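Local coordinates for protein protease (Helicobacter pylori, PDB 5EUF) that probably acts as a zinc-dependent M16-family peptidase, a virulence factor that cleaves the human junctional adhesion molecule A and so weakens the gastric epithelial barrier, at residues L58-T63 with E70-V75; K76-V81 with D103-L108. One frame throughout, in Å; residues are numbered along the deposited sequence.

Interaction 1 (L58-T63 with E70-V75)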
ATOM      1  N   LEU B  58     -19.418  -8.309 -13.787  1.00 37.98           N
ATOM      2  CA  LEU B  58     -20.366  -7.403 -14.426  1.00 39.60           C
ATOM      3  C   LEU B  58     -20.391  -7.550 -15.945  1.00 30.10           C
ATOM      4  O   LEU B  58     -21.341  -7.121 -16.602  1.00 27.53           O
ATOM      5  CB  LEU B  58     -20.048  -5.953 -14.053  1.00 35.66           C
ATOM      6  CG  LEU B  58     -20.225  -5.593 -12.576  1.00 31.79           C
ATOM      7  CD1 LEU B  58     -19.957  -4.116 -12.344  1.00 35.79           C
ATOM      8  CD2 LEU B  58     -21.618  -5.969 -12.101  1.00 35.80           C
ATOM      9  N   ASN B  59     -19.350  -8.164 -16.498  1.00 36.27           N
ATOM     10  CA  ASN B  59     -19.239  -8.326 -17.946  1.00 39.86           C
ATOM     11  C   ASN B  59     -20.318  -9.250 -18.514  1.00 35.12           C
ATOM     12  O   ASN B  59     -20.589  -9.243 -19.714  1.00 32.99           O
ATOM     13  CB  ASN B  59     -17.849  -8.852 -18.311  1.00 38.84           C
ATOM     14  CG  ASN B  59     -17.437  -8.480 -19.724  1.00 64.68           C
ATOM     15  OD1 ASN B  59     -17.132  -7.320 -20.007  1.00 79.58           O
ATOM     16  ND2 ASN B  59     -17.416  -9.465 -20.616  1.00 65.47           N
ATOM     17  N   PHE B  60     -20.940 -10.037 -17.643  1.00 37.72           N
ATOM     18  CA  PHE B  60     -21.987 -10.960 -18.064  1.00 36.98           C
ATOM     19  C   PHE B  60     -23.367 -10.455 -17.655  1.00 38.95           C
ATOM     20  O   PHE B  60     -24.321 -11.227 -17.550  1.00 38.07           O
ATOM     21  CB  PHE B  60     -21.729 -12.351 -17.484  1.00 21.89           C
ATOM     22  CG  PHE B  60     -20.420 -12.940 -17.917  1.00 33.54           C
ATOM     23  CD1 PHE B  60     -20.300 -13.562 -19.149  1.00 45.83           C
ATOM     24  CD2 PHE B  60     -19.305 -12.855 -17.102  1.00 40.31           C
ATOM     25  CE1 PHE B  60     -19.093 -14.098 -19.557  1.00 48.54           C
ATOM     26  CE2 PHE B  60     -18.095 -13.389 -17.504  1.00 51.73           C
ATOM     27  CZ  PHE B  60     -17.989 -14.012 -18.734  1.00 50.77           C
ATOM     28  N   LYS B  61     -23.461  -9.150 -17.424  1.00 33.36           N
ATOM     29  CA  LYS B  61     -24.736  -8.518 -17.127  1.00 31.65           C
ATOM     30  C   LYS B  61     -25.331  -7.934 -18.403  1.00 32.06           C
ATOM     31  O   LYS B  61     -24.884  -8.258 -19.505  1.00 30.95           O
ATOM     32  CB  LYS B  61     -24.568  -7.437 -16.060  1.00 34.28           C
ATOM     33  CG  LYS B  61     -24.040  -7.962 -14.733  1.00 29.76           C
ATOM     34  CD  LYS B  61     -24.997  -8.967 -14.106  1.00 40.17           C
ATOM     35  CE  LYS B  61     -24.471  -9.478 -12.772  1.00 43.86           C
ATOM     36  NZ  LYS B  61     -25.391 -10.469 -12.140  1.00 47.99           N
ATOM     37  N   SER B  62     -26.329  -7.068 -18.254  1.00 35.98           N
ATOM     38  CA  SER B  62     -27.091  -6.575 -19.399  1.00 34.36           C
ATOM     39  C   SER B  62     -26.277  -5.677 -20.320  1.00 27.23           C
ATOM     40  O   SER B  62     -25.402  -4.933 -19.874  1.00 35.66           O
ATOM     41  CB  SER B  62     -28.332  -5.816 -18.931  1.00 42.09           C
ATOM     42  OG  SER B  62     -27.976  -4.602 -18.294  1.00 41.07           O
ATOM     43  N   THR B  63     -26.581  -5.766 -21.612  1.00 29.69           N
ATOM     44  CA  THR B  63     -26.002  -4.885 -22.619  1.00 39.28           C
ATOM     45  C   THR B  63     -27.127  -4.223 -23.415  1.00 46.91           C
ATOM     46  O   THR B  63     -28.275  -4.200 -22.970  1.00 62.58           O
ATOM     47  CB  THR B  63     -25.068  -5.646 -23.577  1.00 32.63           C
ATOM     48  OG1 THR B  63     -25.828  -6.605 -24.320  1.00 32.32           O
ATOM     49  CG2 THR B  63     -23.973  -6.365 -22.802  1.00 22.04           C
ATOM     50  N   GLU B  70     -28.175 -13.449 -20.223  1.00 37.69           N
ATOM     51  CA  GLU B  70     -28.587 -13.927 -21.539  1.00 42.40           C
ATOM     52  C   GLU B  70     -27.368 -14.349 -22.354  1.00 36.08           C
ATOM     53  O   GLU B  70     -27.473 -15.169 -23.265  1.00 40.79           O
ATOM     54  CB  GLU B  70     -29.384 -12.853 -22.286  1.00 55.85           C
ATOM     55  CG  GLU B  70     -30.013 -13.331 -23.587  1.00 56.96           C
ATOM     56  CD  GLU B  70     -30.768 -12.232 -24.314  1.00 57.86           C
ATOM     57  OE1 GLU B  70     -31.082 -12.417 -25.511  1.00 56.66           O
ATOM     58  OE2 GLU B  70     -31.049 -11.188 -23.689  1.00 55.03           O
ATOM     59  N   PHE B  71     -26.215 -13.780 -22.020  1.00 30.42           N
ATOM     60  CA  PHE B  71     -24.949 -14.190 -22.618  1.00 29.77           C
ATOM     61  C   PHE B  71     -24.720 -15.682 -22.385  1.00 39.02           C
ATOM     62  O   PHE B  71     -24.515 -16.442 -23.333  1.00 44.10           O
ATOM     63  CB  PHE B  71     -23.793 -13.370 -22.034  1.00 32.81           C
ATOM     64  CG  PHE B  71     -22.449 -13.664 -22.655  1.00 39.71           C
ATOM     65  CD1 PHE B  71     -21.698 -14.760 -22.247  1.00 40.75           C
ATOM     66  CD2 PHE B  71     -21.921 -12.828 -23.623  1.00 41.76           C
ATOM     67  CE1 PHE B  71     -20.463 -15.024 -22.809  1.00 33.59           C
ATOM     68  CE2 PHE B  71     -20.682 -13.086 -24.184  1.00 44.70           C
ATOM     69  CZ  PHE B  71     -19.954 -14.186 -23.778  1.00 20.29           C
ATOM     70  N   ASP B  72     -24.759 -16.090 -21.119  1.00 43.08           N
ATOM     71  CA  ASP B  72     -24.539 -17.484 -20.746  1.00 55.53           C
ATOM     72  C   ASP B  72     -25.586 -18.407 -21.370  1.00 54.84           C
ATOM     73  O   ASP B  72     -25.251 -19.478 -21.887  1.00 43.32           O
ATOM     74  CB  ASP B  72     -24.544 -17.640 -19.222  1.00 63.69           C
ATOM     75  CG  ASP B  72     -23.272 -17.116 -18.576  1.00 88.06           C
ATOM     76  OD1 ASP B  72     -22.178 -17.356 -19.130  1.00 90.46           O
ATOM     77  OD2 ASP B  72     -23.365 -16.463 -17.515  1.00 97.19           O
ATOM     78  N   LYS B  73     -26.846 -17.983 -21.322  1.00 45.51           N
ATOM     79  CA  LYS B  73     -27.947 -18.770 -21.868  1.00 40.01           C
ATOM     80  C   LYS B  73     -27.734 -19.066 -23.351  1.00 41.31           C
ATOM     81  O   LYS B  73     -27.907 -20.199 -23.795  1.00 50.43           O
ATOM     82  CB  LYS B  73     -29.278 -18.045 -21.661  1.00 30.44           C
ATOM     83  N   ILE B  74     -27.349 -18.041 -24.104  1.00 37.53           N
ATOM     84  CA  ILE B  74     -27.079 -18.190 -25.529  1.00 32.92           C
ATOM     85  C   ILE B  74     -25.907 -19.140 -25.778  1.00 48.83           C
ATOM     86  O   ILE B  74     -25.989 -20.023 -26.636  1.00 57.75           O
ATOM     87  CB  ILE B  74     -26.786 -16.827 -26.190  1.00 28.06           C
ATOM     88  CG1 ILE B  74     -28.075 -16.014 -26.320  1.00 29.10           C
ATOM     89  CG2 ILE B  74     -26.148 -17.014 -27.556  1.00 28.08           C
ATOM     90  CD1 ILE B  74     -27.892 -14.683 -27.014  1.00 28.65           C
ATOM     91  N   VAL B  75     -24.826 -18.962 -25.024  1.00 47.40           N
ATOM     92  CA  VAL B  75     -23.645 -19.809 -25.171  1.00 38.39           C
ATOM     93  C   VAL B  75     -23.984 -21.266 -24.894  1.00 41.04           C
ATOM     94  O   VAL B  75     -23.652 -22.154 -25.683  1.00 28.31           O
ATOM     95  CB  VAL B  75     -22.499 -19.371 -24.237  1.00 25.19           C
ATOM     96  CG1 VAL B  75     -21.402 -20.423 -24.210  1.00 24.77           C
ATOM     97  CG2 VAL B  75     -21.941 -18.023 -24.676  1.00 23.82           C
TER
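Phe60 brings one edge of its ring over Phe71, making an offset edge-to-face (T-shaped) pair with centroids 5.3 Å apart and planes at 73°. The CD1–CE1 side of Phe60 does the touching: its CD1 lies 3.6 Å from Phe71 CD1, and its CE1 the same 3.6 Å from Phe71 CE1, so two matching ring bonds run alongside each other. The two side chains arrive by different torsions. Phe71 holds CG anti to the backbone N (chi1 -176°), carrying its ring out from the start of helix 70-77, whereas in Phe60 CG is anti to the carbonyl carbon. A type I turn from Leu58 to Lys61, closed by a bond from Lys61 N to Leu58 O, presents Phe60 just past the end of helix 51-58. That helix carries the HxxEH motif of the M16 peptidases: His53, a zinc ligand here together with Glu133, His57, probably also a ligand, and Glu56, the likely proton acceptor. The Phe60 side chain lies about 5 Å from that of Glu56 and about 9 Å from a bound zinc ion, so its ring lies close to the probable catalytic glutamate. Asp72, whose side chain is poorly ordered, brings OD1 to 4.2 Å from Phe60 CD1, oblique to the ring, and no hydrogen bond crosses the contact. Strand 81-86 covers the pair through Ala84 on Phe60 and Ser82 on Phe71, while Leu108 and Ile95 close over Phe71, the more buried of the two rings.

Interaction 2 (K76-V81 with D103-L108)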
ATOM      1  N   LYS B  76     -24.662 -21.504 -23.775  1.00 45.58           N
ATOM      2  CA  LYS B  76     -25.056 -22.851 -23.382  1.00 29.40           C
ATOM      3  C   LYS B  76     -26.022 -23.467 -24.393  1.00 51.28           C
ATOM      4  O   LYS B  76     -26.065 -24.686 -24.558  1.00 37.99           O
ATOM      5  CB  LYS B  76     -25.689 -22.839 -21.988  1.00 29.74           C
ATOM      6  N   ARG B  77     -26.787 -22.618 -25.073  1.00 47.86           N
ATOM      7  CA  ARG B  77     -27.765 -23.084 -26.049  1.00 39.31           C
ATOM      8  C   ARG B  77     -27.103 -23.784 -27.234  1.00 47.76           C
ATOM      9  O   ARG B  77     -27.629 -24.778 -27.735  1.00 64.47           O
ATOM     10  CB  ARG B  77     -28.630 -21.922 -26.543  1.00 33.25           C
ATOM     11  N   PHE B  78     -25.957 -23.280 -27.690  1.00 36.46           N
ATOM     12  CA  PHE B  78     -25.244 -23.983 -28.755  1.00 36.00           C
ATOM     13  C   PHE B  78     -24.142 -24.873 -28.182  1.00 38.25           C
ATOM     14  O   PHE B  78     -23.146 -25.159 -28.849  1.00 32.72           O
ATOM     15  CB  PHE B  78     -24.682 -23.011 -29.812  1.00 36.19           C
ATOM     16  CG  PHE B  78     -23.787 -21.919 -29.272  1.00 37.47           C
ATOM     17  CD1 PHE B  78     -24.238 -20.610 -29.212  1.00 39.76           C
ATOM     18  CD2 PHE B  78     -22.481 -22.186 -28.889  1.00 43.62           C
ATOM     19  CE1 PHE B  78     -23.417 -19.595 -28.748  1.00 43.64           C
ATOM     20  CE2 PHE B  78     -21.657 -21.178 -28.421  1.00 43.89           C
ATOM     21  CZ  PHE B  78     -22.125 -19.881 -28.351  1.00 45.21           C
ATOM     22  N   GLY B  79     -24.346 -25.320 -26.946  1.00 36.66           N
ATOM     23  CA  GLY B  79     -23.469 -26.294 -26.322  1.00 41.04           C
ATOM     24  C   GLY B  79     -22.054 -25.801 -26.110  1.00 37.80           C
ATOM     25  O   GLY B  79     -21.104 -26.584 -26.125  1.00 45.36           O
ATOM     26  N   GLY B  80     -21.913 -24.497 -25.910  1.00 36.60           N
ATOM     27  CA  GLY B  80     -20.608 -23.908 -25.692  1.00 27.54           C
ATOM     28  C   GLY B  80     -20.223 -23.853 -24.228  1.00 39.05           C
ATOM     29  O   GLY B  80     -21.016 -24.191 -23.347  1.00 33.81           O
ATOM     30  N   VAL B  81     -18.987 -23.438 -23.971  1.00 42.68           N
ATOM     31  CA  VAL B  81     -18.502 -23.239 -22.611  1.00 39.42           C
ATOM     32  C   VAL B  81     -17.807 -21.892 -22.512  1.00 34.37           C
ATOM     33  O   VAL B  81     -16.891 -21.608 -23.283  1.00 51.72           O
ATOM     34  CB  VAL B  81     -17.523 -24.347 -22.181  1.00 24.93           C
ATOM     35  CG1 VAL B  81     -17.005 -24.081 -20.776  1.00 24.09           C
ATOM     36  CG2 VAL B  81     -18.189 -25.706 -22.259  1.00 26.61           C
ATOM     37  N   ASP B 103     -19.203 -17.101 -35.347  1.00 40.41           N
ATOM     38  CA  ASP B 103     -19.859 -15.839 -35.668  1.00 39.91           C
ATOM     39  C   ASP B 103     -20.682 -15.312 -34.497  1.00 35.14           C
ATOM     40  O   ASP B 103     -20.587 -14.137 -34.143  1.00 35.35           O
ATOM     41  CB  ASP B 103     -20.749 -15.998 -36.899  1.00 37.52           C
ATOM     42  CG  ASP B 103     -21.256 -14.672 -37.423  1.00 47.44           C
ATOM     43  OD1 ASP B 103     -20.510 -14.010 -38.174  1.00 54.61           O
ATOM     44  OD2 ASP B 103     -22.397 -14.287 -37.088  1.00 52.16           O
ATOM     45  N   LYS B 104     -21.486 -16.182 -33.896  1.00 36.42           N
ATOM     46  CA  LYS B 104     -22.319 -15.782 -32.768  1.00 33.10           C
ATOM     47  C   LYS B 104     -21.466 -15.433 -31.552  1.00 42.42           C
ATOM     48  O   LYS B 104     -21.807 -14.531 -30.787  1.00 45.88           O
ATOM     49  CB  LYS B 104     -23.311 -16.888 -32.413  1.00 28.60           C
ATOM     50  CG  LYS B 104     -24.357 -16.475 -31.390  1.00 28.46           C
ATOM     51  CD  LYS B 104     -25.219 -15.338 -31.914  1.00 39.91           C
ATOM     52  CE  LYS B 104     -26.293 -14.948 -30.908  1.00 56.84           C
ATOM     53  NZ  LYS B 104     -27.117 -13.797 -31.380  1.00 62.44           N
ATOM     54  N   SER B 105     -20.357 -16.149 -31.381  1.00 39.48           N
ATOM     55  CA  SER B 105     -19.454 -15.906 -30.259  1.00 43.45           C
ATOM     56  C   SER B 105     -18.806 -14.529 -30.362  1.00 38.44           C
ATOM     57  O   SER B 105     -18.686 -13.813 -29.368  1.00 23.83           O
ATOM     58  CB  SER B 105     -18.377 -16.989 -30.191  1.00 24.06           C
ATOM     59  OG  SER B 105     -18.956 -18.256 -29.936  1.00 27.48           O
ATOM     60  N   LEU B 106     -18.392 -14.165 -31.570  1.00 38.46           N
ATOM     61  CA  LEU B 106     -17.814 -12.851 -31.818  1.00 33.07           C
ATOM     62  C   LEU B 106     -18.848 -11.751 -31.603  1.00 34.65           C
ATOM     63  O   LEU B 106     -18.520 -10.667 -31.120  1.00 41.01           O
ATOM     64  CB  LEU B 106     -17.246 -12.777 -33.236  1.00 32.17           C
ATOM     65  CG  LEU B 106     -15.950 -13.563 -33.442  1.00 34.09           C
ATOM     66  CD1 LEU B 106     -15.420 -13.388 -34.853  1.00 35.17           C
ATOM     67  CD2 LEU B 106     -14.916 -13.126 -32.420  1.00 32.29           C
ATOM     68  N   GLU B 107     -20.095 -12.037 -31.964  1.00 32.56           N
ATOM     69  CA  GLU B 107     -21.191 -11.096 -31.767  1.00 25.31           C
ATOM     70  C   GLU B 107     -21.404 -10.815 -30.285  1.00 31.65           C
ATOM     71  O   GLU B 107     -21.528  -9.662 -29.871  1.00 37.89           O
ATOM     72  CB  GLU B 107     -22.480 -11.635 -32.391  1.00 30.66           C
ATOM     73  CG  GLU B 107     -23.711 -10.782 -32.124  1.00 34.13           C
ATOM     74  CD  GLU B 107     -24.960 -11.330 -32.796  1.00 41.85           C
ATOM     75  OE1 GLU B 107     -24.882 -12.405 -33.428  1.00 34.17           O
ATOM     76  OE2 GLU B 107     -26.021 -10.681 -32.691  1.00 63.09           O
ATOM     77  N   LEU B 108     -21.436 -11.884 -29.495  1.00 29.85           N
ATOM     78  CA  LEU B 108     -21.638 -11.781 -28.055  1.00 34.80           C
ATOM     79  C   LEU B 108     -20.528 -10.990 -27.366  1.00 39.57           C
ATOM     80  O   LEU B 108     -20.780 -10.246 -26.419  1.00 42.44           O
ATOM     81  CB  LEU B 108     -21.733 -13.173 -27.434  1.00 27.86           C
ATOM     82  CG  LEU B 108     -22.938 -14.033 -27.798  1.00 24.17           C
ATOM     83  CD1 LEU B 108     -22.914 -15.307 -26.979  1.00 27.42           C
ATOM     84  CD2 LEU B 108     -24.225 -13.265 -27.569  1.00 25.51           C
TER
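Lys104 meets Phe78 through the aliphatic base of its chain, CG standing 4.2 Å from Phe78 CE1. Its CG is anti to the backbone N (chi1 -171°), but a bend at chi2 turns the rest of the chain away from the ring, so the ammonium group ends along its own helix. There NZ pairs with Glu107 OE1, one turn on, at 3.3 Å, a salt bridge whose hydrogen bond is weak. Ser105 follows with its hydroxyl, OG lying 3.9 Å from Phe78 CZ; this is packing, since OG is hydrogen-bonded to the carbonyl oxygen of Asn101, a turn earlier, and no hydrogen bond links Ser105 to Phe78. Ser105 also touches Ile95 and Thr97 of strand 91-98, and Thr97 touches Phe78 as well. Leu106 and Glu107 turn to the other flank of the helix, against Thr209 and His212 of helix 202-213. Leu108 completes the segment: its CB is directed toward 76-81, CD1 comes no nearer than 4.7 Å to Phe78 CE1, and the side chain packs more closely on Phe71, Ile74 and Val75, earlier on the neighbouring helix.

The single ring of Phe78 therefore carries the contact from its side. Its CG sits between the backbone N and the carbonyl carbon (chi1 55°), which swings the ring toward helix 102-113, with CE2 4.0 Å from Gly80 CA. Phe78 is the first residue to leave helical geometry, and the chain then turns back through Gly79, at positive phi, into strand 81-86. Gly79 N bonds to Lys76 O and Gly80 N probably to Val75 O, the pattern of a Schellman motif ending helix 70-77.

Both contacts use helix 70-77: interaction 1 at its start, interaction 2 at its C-terminal end, with centres 11 Å apart. Both are partly buried and without hydrogen bonds between their segments, but the first is an aromatic pair close to the helix with the zinc-binding motif, while the second lets a lone ring rest on a lysine chain and a serine hydroxyl, away from the annotated sites. The two also meet directly. Leu108, from the second segment of interaction 2, is the shared residue, joining helix 102-113 along the length of helix 70-77 from Phe71 to Val75.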